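Local coordinates for MaoC-like dehydratase (PDB 3EXZ), which probably acts as a lyase of the MaoC-like dehydratase family, a hot-dog-fold group whose members typically hydrate or dehydrate acyl thioesters, at residues F4-L8 / V142-P146; D96-T102 / Q122-Q128; T103-I107 / I118-Q122. Residues are numbered along the deposited sequence.

Contact 1 of 3, residues F4-L8 / V142-P146; sequences FLEDL and VFRRP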
loop_
_atom_site.group_PDB
_atom_site.type_symbol
_atom_site.label_atom_id
_atom_site.label_comp_id
_atom_site.label_asym_id
_atom_site.label_seq_id
_atom_site.Cartn_x
_atom_site.Cartn_y
_atom_site.Cartn_z
ATOM N N PHE A 4 19.568 -5.362 -14.267
ATOM C CA PHE A 4 18.758 -6.494 -14.700
ATOM C C PHE A 4 19.051 -7.615 -13.685
ATOM O O PHE A 4 19.856 -7.437 -12.763
ATOM C CB PHE A 4 19.106 -6.965 -16.111
ATOM C CG PHE A 4 18.824 -5.947 -17.176
ATOM C CD1 PHE A 4 17.600 -5.921 -17.839
ATOM C CD2 PHE A 4 19.813 -5.046 -17.561
ATOM C CE1 PHE A 4 17.364 -5.010 -18.872
ATOM C CE2 PHE A 4 19.589 -4.130 -18.591
ATOM C CZ PHE A 4 18.365 -4.119 -19.251
ATOM N N LEU A 5 18.395 -8.758 -13.853
ATOM C CA LEU A 5 18.549 -9.906 -12.958
ATOM C C LEU A 5 20.011 -10.283 -12.684
ATOM O O LEU A 5 20.383 -10.570 -11.546
ATOM C CB LEU A 5 17.829 -11.125 -13.552
ATOM C CG LEU A 5 17.146 -12.139 -12.621
ATOM C CD1 LEU A 5 16.948 -13.460 -13.369
ATOM C CD2 LEU A 5 17.979 -12.352 -11.369
ATOM N N GLU A 6 20.837 -10.273 -13.727
ATOM C CA GLU A 6 22.243 -10.644 -13.588
ATOM C C GLU A 6 23.024 -9.757 -12.639
ATOM O O GLU A 6 23.990 -10.203 -12.020
ATOM C CB GLU A 6 22.958 -10.627 -14.955
ATOM C CG GLU A 6 22.444 -11.640 -15.976
ATOM C CD GLU A 6 21.275 -11.123 -16.805
ATOM O OE1 GLU A 6 20.624 -10.145 -16.380
ATOM O OE2 GLU A 6 21.011 -11.695 -17.886
ATOM N N ASP A 7 22.600 -8.510 -12.507
ATOM C CA ASP A 7 23.309 -7.553 -11.666
ATOM C C ASP A 7 22.979 -7.634 -10.186
ATOM O O ASP A 7 23.637 -6.998 -9.364
ATOM C CB ASP A 7 23.007 -6.130 -12.152
ATOM C CG ASP A 7 23.339 -5.920 -13.621
ATOM O OD1 ASP A 7 24.544 -5.918 -13.958
ATOM O OD2 ASP A 7 22.397 -5.762 -14.433
ATOM N N LEU A 8 21.980 -8.430 -9.844
ATOM C CA LEU A 8 21.534 -8.531 -8.465
ATOM C C LEU A 8 22.113 -9.689 -7.672
ATOM O O LEU A 8 22.361 -10.757 -8.224
ATOM C CB LEU A 8 20.001 -8.640 -8.447
ATOM C CG LEU A 8 19.191 -7.520 -9.123
ATOM C CD1 LEU A 8 17.693 -7.829 -9.077
ATOM C CD2 LEU A 8 19.485 -6.207 -8.428
ATOM N N VAL A 142 11.758 -9.861 -11.712
ATOM C CA VAL A 142 12.894 -9.329 -12.440
ATOM C C VAL A 142 13.416 -10.259 -13.531
ATOM O O VAL A 142 13.787 -11.407 -13.266
ATOM C CB VAL A 142 14.073 -9.016 -11.485
ATOM C CG1 VAL A 142 15.200 -8.349 -12.260
ATOM C CG2 VAL A 142 13.606 -8.126 -10.340
ATOM N N PHE A 143 13.434 -9.751 -14.756
ATOM C CA PHE A 143 13.932 -10.496 -15.907
ATOM C C PHE A 143 15.415 -10.173 -16.161
ATOM O O PHE A 143 15.917 -9.125 -15.746
ATOM C CB PHE A 143 13.151 -10.102 -17.169
ATOM C CG PHE A 143 11.721 -10.550 -17.167
ATOM C CD1 PHE A 143 11.332 -11.676 -17.883
ATOM C CD2 PHE A 143 10.757 -9.838 -16.466
ATOM C CE1 PHE A 143 10.001 -12.099 -17.880
ATOM C CE2 PHE A 143 9.426 -10.253 -16.457
ATOM C CZ PHE A 143 9.048 -11.379 -17.173
ATOM N N ARG A 144 16.127 -11.084 -16.821
ATOM C CA ARG A 144 17.511 -10.801 -17.165
ATOM C C ARG A 144 17.485 -9.953 -18.450
ATOM O O ARG A 144 16.467 -9.903 -19.152
ATOM C CB ARG A 144 18.323 -12.094 -17.324
ATOM C CG ARG A 144 17.619 -13.264 -17.955
ATOM C CD ARG A 144 18.345 -14.561 -17.586
ATOM N NE ARG A 144 19.795 -14.384 -17.588
ATOM C CZ ARG A 144 20.685 -15.375 -17.553
ATOM N NH1 ARG A 144 20.285 -16.640 -17.503
ATOM N NH2 ARG A 144 21.982 -15.095 -17.575
ATOM N N ARG A 145 18.580 -9.248 -18.726
ATOM C CA ARG A 145 18.656 -8.384 -19.900
ATOM C C ARG A 145 18.387 -9.157 -21.169
ATOM O O ARG A 145 18.942 -10.229 -21.386
ATOM C CB ARG A 145 20.020 -7.692 -20.005
ATOM C CG ARG A 145 21.217 -8.625 -19.980
ATOM C CD ARG A 145 21.841 -8.665 -18.595
ATOM N NE ARG A 145 22.020 -7.318 -18.062
ATOM C CZ ARG A 145 23.161 -6.845 -17.571
ATOM N NH1 ARG A 145 24.237 -7.617 -17.531
ATOM N NH2 ARG A 145 23.225 -5.595 -17.130
ATOM N N PRO A 146 17.505 -8.622 -22.024
ATOM C CA PRO A 146 17.165 -9.276 -23.288
ATOM C C PRO A 146 18.406 -9.446 -24.153
ATOM O O PRO A 146 19.421 -8.781 -23.931
ATOM C CB PRO A 146 16.192 -8.294 -23.945
ATOM C CG PRO A 146 15.613 -7.532 -22.813
ATOM C CD PRO A 146 16.757 -7.363 -21.855
#
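The two ends of the chain meet here: the short 3-10 turn 5-7 leans on the final residues of strand 132-143 and the tail that follows. One backbone bond anchors the pair, Leu5 N donating to Phe143 O at 3.1 Å, while the turn satisfies itself through Asp7 N to Phe4 O (3.0 Å) and Leu8 N to Leu5 O (3.2 Å). Phe4 N is taken up by Asp7, at 2.9 Å from OD2. Glu6 serves the tail: its OE1 accepts from Arg145 N at 3.2 Å, and its OE2, less surely placed, forms a salt bridge with Arg144 NE at 3.0 Å. Arg145 completes a four-residue charge network, with NH2 2.8 Å from Asp7 OD2 and NE 3.6 Å from Glu6 OE1, both oxygens well out of the guanidinium plane. The aliphatic part of Arg145 also packs: CB sits over the Phe4 ring face, 3.5 Å from its centroid, in a CH-pi contact. Val142 CG1 lies 4.0 Å from Leu5 CB and 4.1 Å from Leu8 CD1; Phe143 points away from 4-8 and packs on Leu49 of the second subunit. A polar rim thus lies on an apolar patch of Phe4, Leu5, Leu8 and Val142: one backbone bond, the Glu6 bonds and apolar contact hold the termini together, and the Arg145 bridges add charge without directed bonds.

Contact 2 of 3, residues D96-T102 / Q122-Q128; sequences DELHVET and QSDTLNQ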
loop_
_atom_site.group_PDB
_atom_site.type_symbol
_atom_site.label_atom_id
_atom_site.label_comp_id
_atom_site.label_asym_id
_atom_site.label_seq_id
_atom_site.Cartn_x
_atom_site.Cartn_y
_atom_site.Cartn_z
ATOM N N ASP A 96 8.897 15.585 8.196
ATOM C CA ASP A 96 9.804 14.444 8.133
ATOM C C ASP A 96 10.546 14.284 6.814
ATOM O O ASP A 96 9.967 14.481 5.751
ATOM C CB ASP A 96 9.030 13.139 8.437
ATOM C CG ASP A 96 8.856 12.865 9.937
ATOM O OD1 ASP A 96 9.240 13.719 10.766
ATOM O OD2 ASP A 96 8.324 11.782 10.283
ATOM N N GLU A 97 11.839 13.976 6.890
ATOM C CA GLU A 97 12.615 13.712 5.683
ATOM C C GLU A 97 12.686 12.193 5.539
ATOM O O GLU A 97 13.268 11.500 6.381
ATOM C CB GLU A 97 14.040 14.247 5.776
ATOM C CG GLU A 97 14.147 15.746 5.600
ATOM C CD GLU A 97 14.325 16.170 4.153
ATOM O OE1 GLU A 97 15.179 15.568 3.471
ATOM O OE2 GLU A 97 13.619 17.104 3.703
ATOM N N LEU A 98 12.086 11.676 4.476
ATOM C CA LEU A 98 12.098 10.249 4.234
ATOM C C LEU A 98 13.029 9.848 3.094
ATOM O O LEU A 98 13.210 10.583 2.113
ATOM C CB LEU A 98 10.690 9.745 3.863
ATOM C CG LEU A 98 9.515 10.150 4.766
ATOM C CD1 LEU A 98 8.220 9.516 4.268
ATOM C CD2 LEU A 98 9.805 9.729 6.205
ATOM N N HIS A 99 13.639 8.682 3.256
ATOM C CA HIS A 99 14.442 8.087 2.207
ATOM C C HIS A 99 14.264 6.582 2.407
ATOM O O HIS A 99 13.905 6.127 3.500
ATOM C CB HIS A 99 15.914 8.478 2.268
ATOM C CG HIS A 99 16.664 7.803 3.356
ATOM N ND1 HIS A 99 16.520 8.150 4.680
ATOM C CD2 HIS A 99 17.531 6.767 3.325
ATOM C CE1 HIS A 99 17.268 7.354 5.420
ATOM N NE2 HIS A 99 17.891 6.504 4.622
ATOM N N VAL A 100 14.492 5.801 1.360
ATOM C CA VAL A 100 14.314 4.368 1.483
ATOM C C VAL A 100 15.604 3.584 1.343
ATOM O O VAL A 100 16.441 3.896 0.489
ATOM C CB VAL A 100 13.315 3.841 0.428
ATOM C CG1 VAL A 100 12.959 2.375 0.727
ATOM C CG2 VAL A 100 12.063 4.717 0.408
ATOM N N GLU A 101 15.773 2.593 2.221
ATOM C CA GLU A 101 16.931 1.692 2.176
ATOM C C GLU A 101 16.434 0.269 1.823
ATOM O O GLU A 101 15.745 -0.382 2.614
ATOM C CB GLU A 101 17.677 1.688 3.515
ATOM C CG GLU A 101 18.606 2.882 3.671
ATOM C CD GLU A 101 19.237 2.971 5.052
ATOM O OE1 GLU A 101 19.277 1.934 5.757
ATOM O OE2 GLU A 101 19.692 4.080 5.428
ATOM N N THR A 102 16.795 -0.217 0.639
ATOM C CA THR A 102 16.338 -1.530 0.185
ATOM C C THR A 102 17.418 -2.610 0.174
ATOM O O THR A 102 18.545 -2.366 -0.252
ATOM C CB THR A 102 15.698 -1.407 -1.239
ATOM O OG1 THR A 102 14.707 -0.369 -1.227
ATOM C CG2 THR A 102 15.019 -2.720 -1.658
ATOM N N GLN A 122 13.488 -5.995 0.604
ATOM C CA GLN A 122 12.997 -5.425 1.847
ATOM C C GLN A 122 13.348 -3.946 1.890
ATOM O O GLN A 122 14.509 -3.576 2.055
ATOM C CB GLN A 122 13.611 -6.138 3.053
ATOM C CG GLN A 122 13.088 -5.630 4.376
ATOM C CD GLN A 122 13.477 -6.513 5.541
ATOM O OE1 GLN A 122 12.803 -7.503 5.845
ATOM N NE2 GLN A 122 14.582 -6.172 6.191
ATOM N N SER A 123 12.336 -3.103 1.724
ATOM C CA SER A 123 12.532 -1.663 1.757
ATOM C C SER A 123 12.088 -1.072 3.091
ATOM O O SER A 123 10.948 -1.259 3.520
ATOM C CB SER A 123 11.746 -0.991 0.633
ATOM O OG SER A 123 12.097 -1.539 -0.625
ATOM N N ASP A 124 13.004 -0.373 3.751
ATOM C CA ASP A 124 12.709 0.289 5.012
ATOM C C ASP A 124 12.709 1.791 4.737
ATOM O O ASP A 124 13.708 2.354 4.276
ATOM C CB ASP A 124 13.757 -0.050 6.078
ATOM C CG ASP A 124 13.562 -1.434 6.680
ATOM O OD1 ASP A 124 14.386 -1.828 7.533
ATOM O OD2 ASP A 124 12.586 -2.126 6.316
ATOM N N THR A 125 11.569 2.430 4.982
ATOM C CA THR A 125 11.442 3.868 4.791
ATOM C C THR A 125 11.757 4.477 6.151
ATOM O O THR A 125 11.124 4.154 7.158
ATOM C CB THR A 125 10.030 4.239 4.343
ATOM O OG1 THR A 125 9.604 3.286 3.360
ATOM C CG2 THR A 125 10.020 5.656 3.721
ATOM N N LEU A 126 12.746 5.359 6.175
ATOM C CA LEU A 126 13.185 5.975 7.414
ATOM C C LEU A 126 13.079 7.487 7.402
ATOM O O LEU A 126 13.194 8.119 6.345
ATOM C CB LEU A 126 14.665 5.634 7.658
ATOM C CG LEU A 126 15.178 4.213 7.373
ATOM C CD1 LEU A 126 16.699 4.216 7.314
ATOM C CD2 LEU A 126 14.687 3.255 8.443
ATOM N N ASN A 127 12.843 8.063 8.581
ATOM C CA ASN A 127 12.839 9.512 8.702
ATOM C C ASN A 127 14.246 9.939 9.177
ATOM O O ASN A 127 15.139 9.099 9.345
ATOM C CB ASN A 127 11.773 10.028 9.674
ATOM C CG ASN A 127 11.853 9.392 11.037
ATOM O OD1 ASN A 127 12.917 8.964 11.489
ATOM N ND2 ASN A 127 10.712 9.345 11.719
ATOM N N GLN A 128 14.439 11.237 9.401
ATOM C CA GLN A 128 15.740 11.775 9.797
ATOM C C GLN A 128 16.245 11.304 11.151
ATOM O O GLN A 128 17.415 11.492 11.483
ATOM C CB GLN A 128 15.706 13.304 9.769
ATOM C CG GLN A 128 14.594 13.915 10.598
ATOM C CD GLN A 128 13.361 14.206 9.769
ATOM O OE1 GLN A 128 12.564 13.312 9.470
ATOM N NE2 GLN A 128 13.203 15.469 9.378
HETATM O O HOH W 1 7.964 9.821 11.650
#
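Paired backbone bonds join the strands at His99-Leu126 (N to O 3.2 Å, O to N 3.0 Å) and Glu101-Asp124 (N to O 2.9 Å, O to N 3.0 Å). On one face His99 adopts a p rotamer that swings its ring along the strand, so that NE2 donates to Glu101 OE2 at 3.1 Å and CE1 lies 3.7 Å from Leu126 CD1; Asp124, chi1 m, turns to a salt bridge with Arg135. On the other, Thr102 and Ser123 are both m and their hydroxyls, OG1 and OG, meet at 2.9 Å. Val100 (t) packs CG1 3.6 Å from Ser123 CB, against helix 57-72, where Thr125 OG1 is hydrogen-bonded to Thr64. Past the last bridge, Gln128 (chi1 p) brings OE1 2.8 Å from Glu97 N, extending the pairing. The largely polar face of His99 and Leu126 is turned from the helix; the buried face of Val100 and Thr125 lies against it, as expected of a hot-dog fold, a sheet wrapped round a long helix.

Contact 3 of 3, residues T103-I107 / I118-Q122; sequences TVLAI and IVTCQ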
loop_
_atom_site.group_PDB
_atom_site.type_symbol
_atom_site.label_atom_id
_atom_site.label_comp_id
_atom_site.label_asym_id
_atom_site.label_seq_id
_atom_site.Cartn_x
_atom_site.Cartn_y
_atom_site.Cartn_z
ATOM N N THR A 103 17.066 -3.796 0.664
ATOM C CA THR A 103 18.000 -4.923 0.696
ATOM C C THR A 103 17.408 -6.139 -0.015
ATOM O O THR A 103 16.241 -6.474 0.197
ATOM C CB THR A 103 18.331 -5.372 2.153
ATOM O OG1 THR A 103 18.817 -4.258 2.910
ATOM C CG2 THR A 103 19.395 -6.491 2.156
ATOM N N VAL A 104 18.202 -6.774 -0.880
ATOM C CA VAL A 104 17.782 -7.995 -1.577
ATOM C C VAL A 104 17.999 -9.137 -0.557
ATOM O O VAL A 104 19.122 -9.378 -0.098
ATOM C CB VAL A 104 18.639 -8.263 -2.833
ATOM C CG1 VAL A 104 18.129 -9.514 -3.551
ATOM C CG2 VAL A 104 18.579 -7.054 -3.761
ATOM N N LEU A 105 16.922 -9.835 -0.212
ATOM C CA LEU A 105 16.965 -10.916 0.769
ATOM C C LEU A 105 17.060 -12.284 0.130
ATOM O O LEU A 105 17.556 -13.232 0.743
ATOM C CB LEU A 105 15.713 -10.875 1.662
ATOM C CG LEU A 105 15.445 -9.641 2.538
ATOM C CD1 LEU A 105 14.365 -9.968 3.573
ATOM C CD2 LEU A 105 16.734 -9.223 3.238
ATOM N N ALA A 106 16.572 -12.378 -1.101
ATOM C CA ALA A 106 16.581 -13.635 -1.829
ATOM C C ALA A 106 16.257 -13.452 -3.315
ATOM O O ALA A 106 15.550 -12.514 -3.694
ATOM C CB ALA A 106 15.559 -14.609 -1.194
ATOM N N ILE A 107 16.806 -14.340 -4.145
ATOM C CA ILE A 107 16.553 -14.358 -5.592
ATOM C C ILE A 107 16.084 -15.788 -5.866
ATOM O O ILE A 107 16.772 -16.757 -5.531
ATOM C CB ILE A 107 17.811 -14.039 -6.426
ATOM C CG1 ILE A 107 18.168 -12.560 -6.270
ATOM C CG2 ILE A 107 17.549 -14.350 -7.894
ATOM C CD1 ILE A 107 19.557 -12.346 -5.725
ATOM N N ILE A 118 11.898 -14.209 -9.003
ATOM C CA ILE A 118 11.160 -13.424 -8.023
ATOM C C ILE A 118 12.224 -12.999 -7.006
ATOM O O ILE A 118 12.841 -13.830 -6.333
ATOM C CB ILE A 118 10.036 -14.238 -7.357
ATOM C CG1 ILE A 118 8.824 -14.256 -8.291
ATOM C CG2 ILE A 118 9.672 -13.629 -6.013
ATOM C CD1 ILE A 118 7.737 -15.206 -7.854
ATOM N N VAL A 119 12.459 -11.691 -6.937
ATOM C CA VAL A 119 13.448 -11.119 -6.036
ATOM C C VAL A 119 12.755 -10.514 -4.827
ATOM O O VAL A 119 11.891 -9.643 -4.967
ATOM C CB VAL A 119 14.284 -10.007 -6.746
ATOM C CG1 VAL A 119 15.381 -9.486 -5.815
ATOM C CG2 VAL A 119 14.892 -10.552 -8.039
ATOM N N THR A 120 13.128 -10.989 -3.644
ATOM C CA THR A 120 12.558 -10.488 -2.405
ATOM C C THR A 120 13.329 -9.243 -1.967
ATOM O O THR A 120 14.499 -9.319 -1.587
ATOM C CB THR A 120 12.624 -11.553 -1.287
ATOM O OG1 THR A 120 11.867 -12.705 -1.681
ATOM C CG2 THR A 120 12.039 -11.005 -0.000
ATOM N N CYS A 121 12.664 -8.094 -2.025
ATOM C CA CYS A 121 13.284 -6.832 -1.644
ATOM C C CYS A 121 12.655 -6.270 -0.390
ATOM O O CYS A 121 11.437 -6.092 -0.324
ATOM C CB CYS A 121 13.134 -5.798 -2.761
ATOM S SG CYS A 121 13.805 -6.328 -4.336
ATOM N N GLN A 122 13.488 -5.995 0.604
ATOM C CA GLN A 122 12.997 -5.425 1.847
ATOM C C GLN A 122 13.348 -3.946 1.890
ATOM O O GLN A 122 14.509 -3.576 2.055
ATOM C CB GLN A 122 13.611 -6.138 3.053
ATOM C CG GLN A 122 13.088 -5.630 4.376
ATOM C CD GLN A 122 13.477 -6.513 5.541
ATOM O OE1 GLN A 122 12.803 -7.503 5.845
ATOM N NE2 GLN A 122 14.582 -6.172 6.191
HETATM O O HOH W 2 16.775 -2.517 4.061
HETATM O O HOH W 3 12.560 -14.243 -3.917
#
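This is antiparallel strand pairing broken by a beta bulge, in the part of the hairpin 97-109/116-126 nearer its turn. Thr103 and Gln122 form a regular hydrogen-bonded pair, Thr103 N to Gln122 O at 2.9 Å and Gln122 N to Thr103 O at 2.8 Å. Val104 and Cys121 follow as a non-hydrogen-bonded pair. Beyond them two residues face one: Leu105 N donates to Thr120 O at 2.8 Å, whereas Thr120 N donates to Ala106 O at 2.9 Å. Leu105, with phi/psi of -98/-26, leaves the extended region and Ala106 at -168/151 returns to it, the signature of a classic bulge. The extra residue shifts the alternation of side chains by one, so Val104 and Ile107, three apart, point to the same face as Cys121 and Val119. There Val119 CG1 touches Val104 CG1 at 3.6 Å and Ile107 CG1 at 4.2 Å. The other face is wetter: one water links Thr103 OG1 (2.9 Å) with Gln122 O (3.2 Å), and a second links Ile118 O (2.5 Å) with Thr120 OG1 (2.8 Å). The segments' axes make an angle of 141°, well short of straight antiparallel. Strand 132-143 continues the sheet beside 118-122, bonding Val119 with Val140 and Cys121 with Ala138, while Leu5, Leu8 and Val10 of the N-terminal loop cover Ile107 and Val119.

Contacts 2 and 3 are successive lengths of one hairpin, their centres about 17 Å apart; they share Gln122 and join where Thr102 CG2 lies 3.8 Å from Cys121 CB. Contact 1 brings the chain termini up beside contact 3, about 13 Å between centres. Val142 CG2 packs 3.6 Å from Val119 CG2, and Leu5 CD2 lies 4.0 Å from Ile107 CG2, so the apolar face kept in step across the bulge is what contact 1 packs on. Contact 1 stays clear of contact 2, with centres about 25 Å apart and nearest atoms about 9 Å apart. Strand 132-143, neighbour of 116-126 in the sheet, ties contact 1 to the hairpin.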